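Local coordinates for Exo beta-1,2-glucooligosaccharide sophorohydrolase (non-reducing end) (Parabacteroides distasonis ATCC 8503, PDB 5Z06), which hydrolyses linear beta-1,2-glucan and beta-1,2-glucooligosaccharides of four or more units, releasing sophorose from the non-reducing end, at residues A[121-126]-A[136-141]; A[142-147]-A[153-158]. All coordinates share one frame; numbering follows the deposited sequence.

Contact 1: A[121-126]-A[136-141]; sequences RNYLKD and SIPLED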
ATOM      1  N   ARG A 121     -24.254  29.377   1.514  1.00 49.90           N
ATOM      2  CA  ARG A 121     -24.257  30.743   2.073  1.00 50.19           C
ATOM      3  C   ARG A 121     -24.594  30.797   3.565  1.00 48.90           C
ATOM      4  O   ARG A 121     -24.070  31.643   4.302  1.00 46.58           O
ATOM      5  CB  ARG A 121     -25.256  31.634   1.312  1.00 53.50           C
ATOM      6  CG  ARG A 121     -26.738  31.371   1.616  1.00 55.74           C
ATOM      7  CD  ARG A 121     -27.670  32.325   0.890  1.00 57.00           C
ATOM      8  NE  ARG A 121     -27.310  33.714   1.175  1.00 59.60           N
ATOM      9  CZ  ARG A 121     -27.933  34.779   0.678  1.00 61.21           C
ATOM     10  NH1 ARG A 121     -28.991  34.651  -0.121  1.00 61.12           N
ATOM     11  NH2 ARG A 121     -27.496  35.990   1.004  1.00 62.98           N
ATOM     12  N   ASN A 122     -25.463  29.884   3.997  1.00 46.68           N
ATOM     13  CA  ASN A 122     -25.899  29.806   5.392  1.00 45.41           C
ATOM     14  C   ASN A 122     -24.830  29.414   6.389  1.00 46.11           C
ATOM     15  O   ASN A 122     -25.069  29.529   7.586  1.00 49.67           O
ATOM     16  CB  ASN A 122     -27.055  28.821   5.514  1.00 44.02           C
ATOM     17  CG  ASN A 122     -28.249  29.261   4.729  1.00 40.73           C
ATOM     18  OD1 ASN A 122     -28.416  30.437   4.479  1.00 41.30           O
ATOM     19  ND2 ASN A 122     -29.064  28.328   4.318  1.00 41.82           N
ATOM     20  N   TYR A 123     -23.682  28.929   5.908  1.00 46.57           N
ATOM     21  CA  TYR A 123     -22.566  28.513   6.762  1.00 44.11           C
ATOM     22  C   TYR A 123     -21.292  29.279   6.491  1.00 47.05           C
ATOM     23  O   TYR A 123     -20.214  28.887   6.951  1.00 50.69           O
ATOM     24  CB  TYR A 123     -22.314  27.032   6.560  1.00 40.79           C
ATOM     25  CG  TYR A 123     -23.559  26.250   6.737  1.00 37.52           C
ATOM     26  CD1 TYR A 123     -24.011  25.935   8.005  1.00 37.95           C
ATOM     27  CD2 TYR A 123     -24.336  25.896   5.653  1.00 37.98           C
ATOM     28  CE1 TYR A 123     -25.190  25.236   8.188  1.00 36.14           C
ATOM     29  CE2 TYR A 123     -25.516  25.193   5.818  1.00 36.33           C
ATOM     30  CZ  TYR A 123     -25.934  24.871   7.090  1.00 36.92           C
ATOM     31  OH  TYR A 123     -27.090  24.171   7.259  1.00 38.16           O
ATOM     32  N   LEU A 124     -21.431  30.384   5.775  1.00 50.84           N
ATOM     33  CA  LEU A 124     -20.326  31.224   5.384  1.00 54.27           C
ATOM     34  C   LEU A 124     -20.635  32.571   6.023  1.00 57.05           C
ATOM     35  O   LEU A 124     -21.462  33.329   5.538  1.00 58.10           O
ATOM     36  CB  LEU A 124     -20.285  31.297   3.850  1.00 56.40           C
ATOM     37  CG  LEU A 124     -18.983  31.153   3.050  1.00 56.64           C
ATOM     38  CD1 LEU A 124     -17.753  30.832   3.873  1.00 57.61           C
ATOM     39  CD2 LEU A 124     -19.180  30.107   1.965  1.00 58.98           C
ATOM     40  N   LYS A 125     -20.003  32.832   7.156  1.00 65.17           N
ATOM     41  CA  LYS A 125     -20.157  34.120   7.837  1.00 68.39           C
ATOM     42  C   LYS A 125     -19.662  35.200   6.879  1.00 66.04           C
ATOM     43  O   LYS A 125     -20.363  36.151   6.569  1.00 72.61           O
ATOM     44  CB  LYS A 125     -19.331  34.159   9.138  1.00 70.03           C
ATOM     45  CG  LYS A 125     -20.043  34.792  10.328  1.00 74.27           C
ATOM     46  CD  LYS A 125     -19.110  35.719  11.103  1.00 74.38           C
ATOM     47  CE  LYS A 125     -19.769  36.292  12.354  1.00 75.28           C
ATOM     48  NZ  LYS A 125     -19.454  35.483  13.573  1.00 76.76           N
ATOM     49  N   ASP A 126     -18.457  34.977   6.381  1.00 61.46           N
ATOM     50  CA  ASP A 126     -17.681  35.940   5.647  1.00 55.96           C
ATOM     51  C   ASP A 126     -17.485  35.415   4.211  1.00 56.25           C
ATOM     52  O   ASP A 126     -16.862  34.374   4.013  1.00 58.35           O
ATOM     53  CB  ASP A 126     -16.348  36.072   6.397  1.00 54.42           C
ATOM     54  CG  ASP A 126     -15.441  37.115   5.821  1.00 54.56           C
ATOM     55  OD1 ASP A 126     -15.744  37.667   4.745  1.00 49.09           O
ATOM     56  OD2 ASP A 126     -14.403  37.375   6.466  1.00 56.69           O
ATOM     57  N   SER A 136     -18.558  24.967   8.729  1.00 43.99           N
ATOM     58  CA  SER A 136     -19.034  23.785   9.459  1.00 43.72           C
ATOM     59  C   SER A 136     -20.513  23.663   9.228  1.00 43.38           C
ATOM     60  O   SER A 136     -21.275  24.573   9.539  1.00 51.67           O
ATOM     61  CB  SER A 136     -18.792  23.906  10.956  1.00 43.76           C
ATOM     62  OG  SER A 136     -17.416  23.923  11.247  1.00 46.77           O
ATOM     63  N   ILE A 137     -20.924  22.542   8.673  1.00 41.47           N
ATOM     64  CA  ILE A 137     -22.320  22.274   8.457  1.00 41.09           C
ATOM     65  C   ILE A 137     -22.612  21.151   9.421  1.00 42.49           C
ATOM     66  O   ILE A 137     -22.042  20.066   9.273  1.00 42.13           O
ATOM     67  CB  ILE A 137     -22.614  21.835   7.017  1.00 40.42           C
ATOM     68  CG1 ILE A 137     -22.133  22.901   6.037  1.00 40.78           C
ATOM     69  CG2 ILE A 137     -24.105  21.561   6.845  1.00 40.62           C
ATOM     70  CD1 ILE A 137     -21.988  22.424   4.614  1.00 42.10           C
ATOM     71  N   PRO A 138     -23.469  21.413  10.430  1.00 42.81           N
ATOM     72  CA  PRO A 138     -23.911  20.316  11.245  1.00 42.78           C
ATOM     73  C   PRO A 138     -24.525  19.243  10.368  1.00 42.58           C
ATOM     74  O   PRO A 138     -25.343  19.549   9.489  1.00 45.60           O
ATOM     75  CB  PRO A 138     -24.975  20.964  12.160  1.00 42.22           C
ATOM     76  CG  PRO A 138     -24.503  22.360  12.331  1.00 41.78           C
ATOM     77  CD  PRO A 138     -23.935  22.714  10.973  1.00 44.01           C
ATOM     78  N   LEU A 139     -24.140  17.997  10.608  1.00 39.05           N
ATOM     79  CA  LEU A 139     -24.688  16.878   9.871  1.00 38.11           C
ATOM     80  C   LEU A 139     -26.188  16.774  10.082  1.00 38.58           C
ATOM     81  O   LEU A 139     -26.933  16.396   9.183  1.00 38.04           O
ATOM     82  CB  LEU A 139     -23.961  15.582  10.260  1.00 37.45           C
ATOM     83  CG  LEU A 139     -22.500  15.537   9.780  1.00 37.69           C
ATOM     84  CD1 LEU A 139     -21.845  14.242  10.227  1.00 37.64           C
ATOM     85  CD2 LEU A 139     -22.373  15.660   8.266  1.00 38.21           C
ATOM     86  N   GLU A 140     -26.607  17.089  11.298  1.00 43.35           N
ATOM     87  CA  GLU A 140     -28.007  17.404  11.652  1.00 46.41           C
ATOM     88  C   GLU A 140     -28.778  18.143  10.531  1.00 42.25           C
ATOM     89  O   GLU A 140     -29.855  17.693  10.115  1.00 43.12           O
ATOM     90  CB  GLU A 140     -27.960  18.266  12.912  1.00 51.63           C
ATOM     91  CG  GLU A 140     -29.161  18.204  13.820  1.00 58.77           C
ATOM     92  CD  GLU A 140     -28.996  19.128  15.010  1.00 59.30           C
ATOM     93  OE1 GLU A 140     -27.879  19.664  15.204  1.00 59.77           O
ATOM     94  OE2 GLU A 140     -29.980  19.323  15.743  1.00 59.48           O
ATOM     95  N   ASP A 141     -28.194  19.229  10.007  1.00 41.39           N
ATOM     96  CA  ASP A 141     -28.834  20.058   8.949  1.00 40.19           C
ATOM     97  C   ASP A 141     -29.089  19.287   7.643  1.00 43.12           C
ATOM     98  O   ASP A 141     -30.048  19.599   6.921  1.00 42.88           O
ATOM     99  CB  ASP A 141     -28.022  21.323   8.660  1.00 40.24           C
ATOM    100  CG  ASP A 141     -27.864  22.242   9.893  1.00 42.53           C
ATOM    101  OD1 ASP A 141     -28.285  21.858  11.006  1.00 43.87           O
ATOM    102  OD2 ASP A 141     -27.311  23.361   9.758  1.00 43.27           O
TER
HETATM  103  O   HOH W   1     -19.188  27.916   9.495  1.00 40.67           O

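Contact 2: A[142-147]-A[153-158]; sequences FGLNAV and KKLAAV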
ATOM      1  N   PHE A 142     -28.261  18.265   7.347  1.00 43.06           N
ATOM      2  CA  PHE A 142     -28.532  17.330   6.229  1.00 41.37           C
ATOM      3  C   PHE A 142     -29.614  16.311   6.556  1.00 42.24           C
ATOM      4  O   PHE A 142     -30.034  15.542   5.678  1.00 41.84           O
ATOM      5  CB  PHE A 142     -27.262  16.588   5.773  1.00 42.49           C
ATOM      6  CG  PHE A 142     -26.201  17.493   5.195  1.00 42.29           C
ATOM      7  CD1 PHE A 142     -26.379  18.092   3.953  1.00 40.89           C
ATOM      8  CD2 PHE A 142     -25.020  17.732   5.886  1.00 40.89           C
ATOM      9  CE1 PHE A 142     -25.399  18.922   3.421  1.00 41.71           C
ATOM     10  CE2 PHE A 142     -24.038  18.565   5.358  1.00 43.24           C
ATOM     11  CZ  PHE A 142     -24.226  19.159   4.119  1.00 41.70           C
ATOM     12  N   GLY A 143     -30.074  16.303   7.806  1.00 45.15           N
ATOM     13  CA  GLY A 143     -31.088  15.364   8.249  1.00 47.92           C
ATOM     14  C   GLY A 143     -30.446  14.018   8.485  1.00 50.41           C
ATOM     15  O   GLY A 143     -31.092  12.992   8.310  1.00 52.01           O
ATOM     16  N   LEU A 144     -29.166  14.035   8.872  1.00 51.71           N
ATOM     17  CA  LEU A 144     -28.429  12.822   9.204  1.00 52.55           C
ATOM     18  C   LEU A 144     -28.576  12.535  10.686  1.00 54.34           C
ATOM     19  O   LEU A 144     -28.242  13.375  11.542  1.00 53.04           O
ATOM     20  CB  LEU A 144     -26.935  12.950   8.868  1.00 52.27           C
ATOM     21  CG  LEU A 144     -26.589  12.960   7.373  1.00 49.71           C
ATOM     22  CD1 LEU A 144     -25.206  13.533   7.152  1.00 49.47           C
ATOM     23  CD2 LEU A 144     -26.705  11.566   6.794  1.00 49.84           C
ATOM     24  N   ASN A 145     -29.032  11.317  10.966  1.00 54.88           N
ATOM     25  CA  ASN A 145     -29.085  10.778  12.317  1.00 57.00           C
ATOM     26  C   ASN A 145     -27.634  10.498  12.750  1.00 58.10           C
ATOM     27  O   ASN A 145     -26.694  10.774  11.989  1.00 63.06           O
ATOM     28  CB  ASN A 145     -29.956   9.502  12.354  1.00 57.37           C
ATOM     29  CG  ASN A 145     -31.347   9.705  11.733  1.00 59.57           C
ATOM     30  OD1 ASN A 145     -31.930  10.785  11.815  1.00 60.81           O
ATOM     31  ND2 ASN A 145     -31.870   8.664  11.095  1.00 58.38           N
ATOM     32  N   ALA A 146     -27.453   9.964  13.959  1.00 54.50           N
ATOM     33  CA  ALA A 146     -26.120   9.634  14.501  1.00 51.74           C
ATOM     34  C   ALA A 146     -25.223   8.880  13.492  1.00 49.21           C
ATOM     35  O   ALA A 146     -25.616   7.854  12.924  1.00 46.65           O
ATOM     36  CB  ALA A 146     -26.256   8.822  15.783  1.00 49.62           C
ATOM     37  N   VAL A 147     -24.033   9.418  13.257  1.00 46.76           N
ATOM     38  CA  VAL A 147     -23.078   8.829  12.323  1.00 43.93           C
ATOM     39  C   VAL A 147     -22.001   8.155  13.156  1.00 41.13           C
ATOM     40  O   VAL A 147     -21.483   8.747  14.087  1.00 39.03           O
ATOM     41  CB  VAL A 147     -22.470   9.896  11.385  1.00 43.22           C
ATOM     42  CG1 VAL A 147     -21.382   9.301  10.497  1.00 43.60           C
ATOM     43  CG2 VAL A 147     -23.561  10.499  10.517  1.00 42.31           C
ATOM     44  N   LYS A 153     -19.530   5.034   6.274  1.00 31.87           N
ATOM     45  CA  LYS A 153     -19.174   4.710   4.903  1.00 33.35           C
ATOM     46  C   LYS A 153     -20.311   4.794   3.913  1.00 35.64           C
ATOM     47  O   LYS A 153     -20.065   4.755   2.706  1.00 34.45           O
ATOM     48  CB  LYS A 153     -18.547   3.321   4.831  1.00 33.01           C
ATOM     49  CG  LYS A 153     -17.212   3.320   5.521  1.00 33.06           C
ATOM     50  CD  LYS A 153     -16.433   2.066   5.236  1.00 34.30           C
ATOM     51  CE  LYS A 153     -15.140   2.139   6.012  1.00 33.74           C
ATOM     52  NZ  LYS A 153     -14.420   0.879   5.795  1.00 35.55           N
ATOM     53  N   LYS A 154     -21.544   4.903   4.405  1.00 37.14           N
ATOM     54  CA  LYS A 154     -22.670   5.257   3.534  1.00 39.38           C
ATOM     55  C   LYS A 154     -22.669   6.739   3.103  1.00 35.44           C
ATOM     56  O   LYS A 154     -23.433   7.124   2.215  1.00 31.63           O
ATOM     57  CB  LYS A 154     -23.988   4.839   4.187  1.00 44.47           C
ATOM     58  CG  LYS A 154     -24.158   3.324   4.142  1.00 48.55           C
ATOM     59  CD  LYS A 154     -25.295   2.819   5.002  1.00 54.36           C
ATOM     60  CE  LYS A 154     -25.610   1.373   4.622  1.00 57.75           C
ATOM     61  NZ  LYS A 154     -26.387   0.678   5.679  1.00 61.97           N
ATOM     62  N   LEU A 155     -21.839   7.558   3.740  1.00 30.68           N
ATOM     63  CA  LEU A 155     -21.669   8.947   3.343  1.00 33.33           C
ATOM     64  C   LEU A 155     -20.593   8.947   2.263  1.00 33.13           C
ATOM     65  O   LEU A 155     -19.397   9.146   2.536  1.00 32.43           O
ATOM     66  CB  LEU A 155     -21.290   9.808   4.555  1.00 34.54           C
ATOM     67  CG  LEU A 155     -22.239   9.696   5.781  1.00 34.63           C
ATOM     68  CD1 LEU A 155     -21.808  10.678   6.858  1.00 35.00           C
ATOM     69  CD2 LEU A 155     -23.711   9.915   5.425  1.00 34.19           C
ATOM     70  N   ALA A 156     -21.036   8.668   1.042  1.00 30.72           N
ATOM     71  CA  ALA A 156     -20.131   8.389  -0.077  1.00 32.68           C
ATOM     72  C   ALA A 156     -19.482   9.658  -0.619  1.00 32.38           C
ATOM     73  O   ALA A 156     -18.313   9.634  -0.994  1.00 32.79           O
ATOM     74  CB  ALA A 156     -20.850   7.649  -1.195  1.00 31.88           C
ATOM     75  N   ALA A 157     -20.231  10.753  -0.680  1.00 31.49           N
ATOM     76  CA  ALA A 157     -19.715  11.950  -1.310  1.00 32.48           C
ATOM     77  C   ALA A 157     -20.382  13.187  -0.795  1.00 34.91           C
ATOM     78  O   ALA A 157     -21.518  13.137  -0.351  1.00 39.83           O
ATOM     79  CB  ALA A 157     -19.872  11.861  -2.822  1.00 31.19           C
ATOM     80  N   VAL A 158     -19.640  14.289  -0.838  1.00 34.95           N
ATOM     81  CA  VAL A 158     -20.185  15.611  -0.677  1.00 34.24           C
ATOM     82  C   VAL A 158     -20.604  16.073  -2.069  1.00 36.64           C
ATOM     83  O   VAL A 158     -19.764  16.170  -2.962  1.00 32.32           O
ATOM     84  CB  VAL A 158     -19.148  16.556  -0.080  1.00 33.18           C
ATOM     85  CG1 VAL A 158     -19.645  17.990  -0.089  1.00 33.44           C
ATOM     86  CG2 VAL A 158     -18.841  16.117   1.334  1.00 35.67           C
TER

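Contact 1: A[121-126]-A[136-141]
A surface contact built on one tyrosine: Tyr123, in the loop between strands 118-119 and 132-138, lies against the end of strand 132-138 and the turn that follows it, touching Ser136, Ile137, Pro138 and Asp141. Tyr123 CA and Ile137 CA are 6.5 Å apart, and the phenol ring spans the distance. One ring face rests on Ile137, whose CG1 sits 3.8 Å from the ring centroid and 18° off the normal, a CH-pi contact; Asn122 CB lies over the opposite face. Ile137 meets the ring at about a right angle and runs along this face, CG1 near the Tyr123 CG-CD2 end and CG2 3.8 Å from Tyr123 CZ. Pro138 CD comes obliquely to Tyr123 CE1. At the far edge of the ring, Tyr123 OH donates a 2.6 Å hydrogen bond to Asp141 OD2, which accepts with its anti lone pair; carboxylate and ring are turned 38° from one another. The Asp141 side chain comes from the opposite direction; with CG anti to its carbonyl carbon (chi1 -60°), the carboxylate is turned to the hydroxyl, while the bond from Asp141 N to Pro138 O folds the turn. One water joins the backbones, donating a hydrogen bond to Tyr123 O and accepting one from Ser136 N. A leucine in place of Tyr123 would probably leave Asp141 OD2 without its phenol donor and uncover part of Ile137. A short hydrogen bond at the hydroxyl and aliphatic packing along one face probably hold the ring's place and limit its rotation, and the carboxylate's charge is probably eased by the hydroxyl.

Contact 2: A[142-147]-A[153-158]
Leu155 reaches the loop 142-147 from the middle of an inverse gamma turn, and its side chain makes every close contact here from the strand side. The fold around it is beta: strand 155-161 is the central strand of a five-stranded antiparallel sheet, between strands 65-71 and 104-109, and just past Leu155 a classic beta bulge sets Ala156 and Ala157 both opposite Arg108. The loop leads from strand 132-138 towards this strand and stays at a distance from it, its closest alpha carbons, Val147 CA and Leu155 CA, being 9.1 Å apart. Methyl groups fill the interval. Leu155 forks between two partners, one branch to each: CD2 goes to Leu144 and CD1 to Val147, and both pairs meet tip to tip. With CG anti to the carbonyl carbon (chi1 -53°), Leu155 extends its fork toward the loop. Val147 answers with both methyls, CG1 nearest and CG2 at 4.1 Å from Leu155 CD1. The contacts across the two segments are all between apolar side chains, and the polar backbone is served by other neighbours: Leu155 O, for instance, is hydrogen-bonded to Tyr8 OH. Leu179 of strand 169-180, in the other sheet that strand 132-138 belongs to, also packs on Leu155. The two nearest approaches are Leu144 CD2 to Leu155 CD2 at 3.7 Å and Val147 CG1 to Leu155 CD1 at 3.9 Å.

Overall arrangement
Contacts 1 and 2 follow each other along the chain, their centres about 15 Å apart: strand 132-138 closes the first, and the loop after it opens the second on the way to strand 155-161. Contact 1 lies at the surface and mixes a charged hydrogen bond, a water bridge and ring packing; contact 2 is buried and purely aliphatic. Strand 132-138 and strand 155-161 belong to two different antiparallel sheets, yet the contacts touch directly. Leu139 O and Leu144 N make a probable hydrogen bond at 3.3 Å, Ile137 packs against Phe142, and Leu139 CD1 lies 4.1 Å from Val147 CG2, so apolar packing continues from one contact to the next.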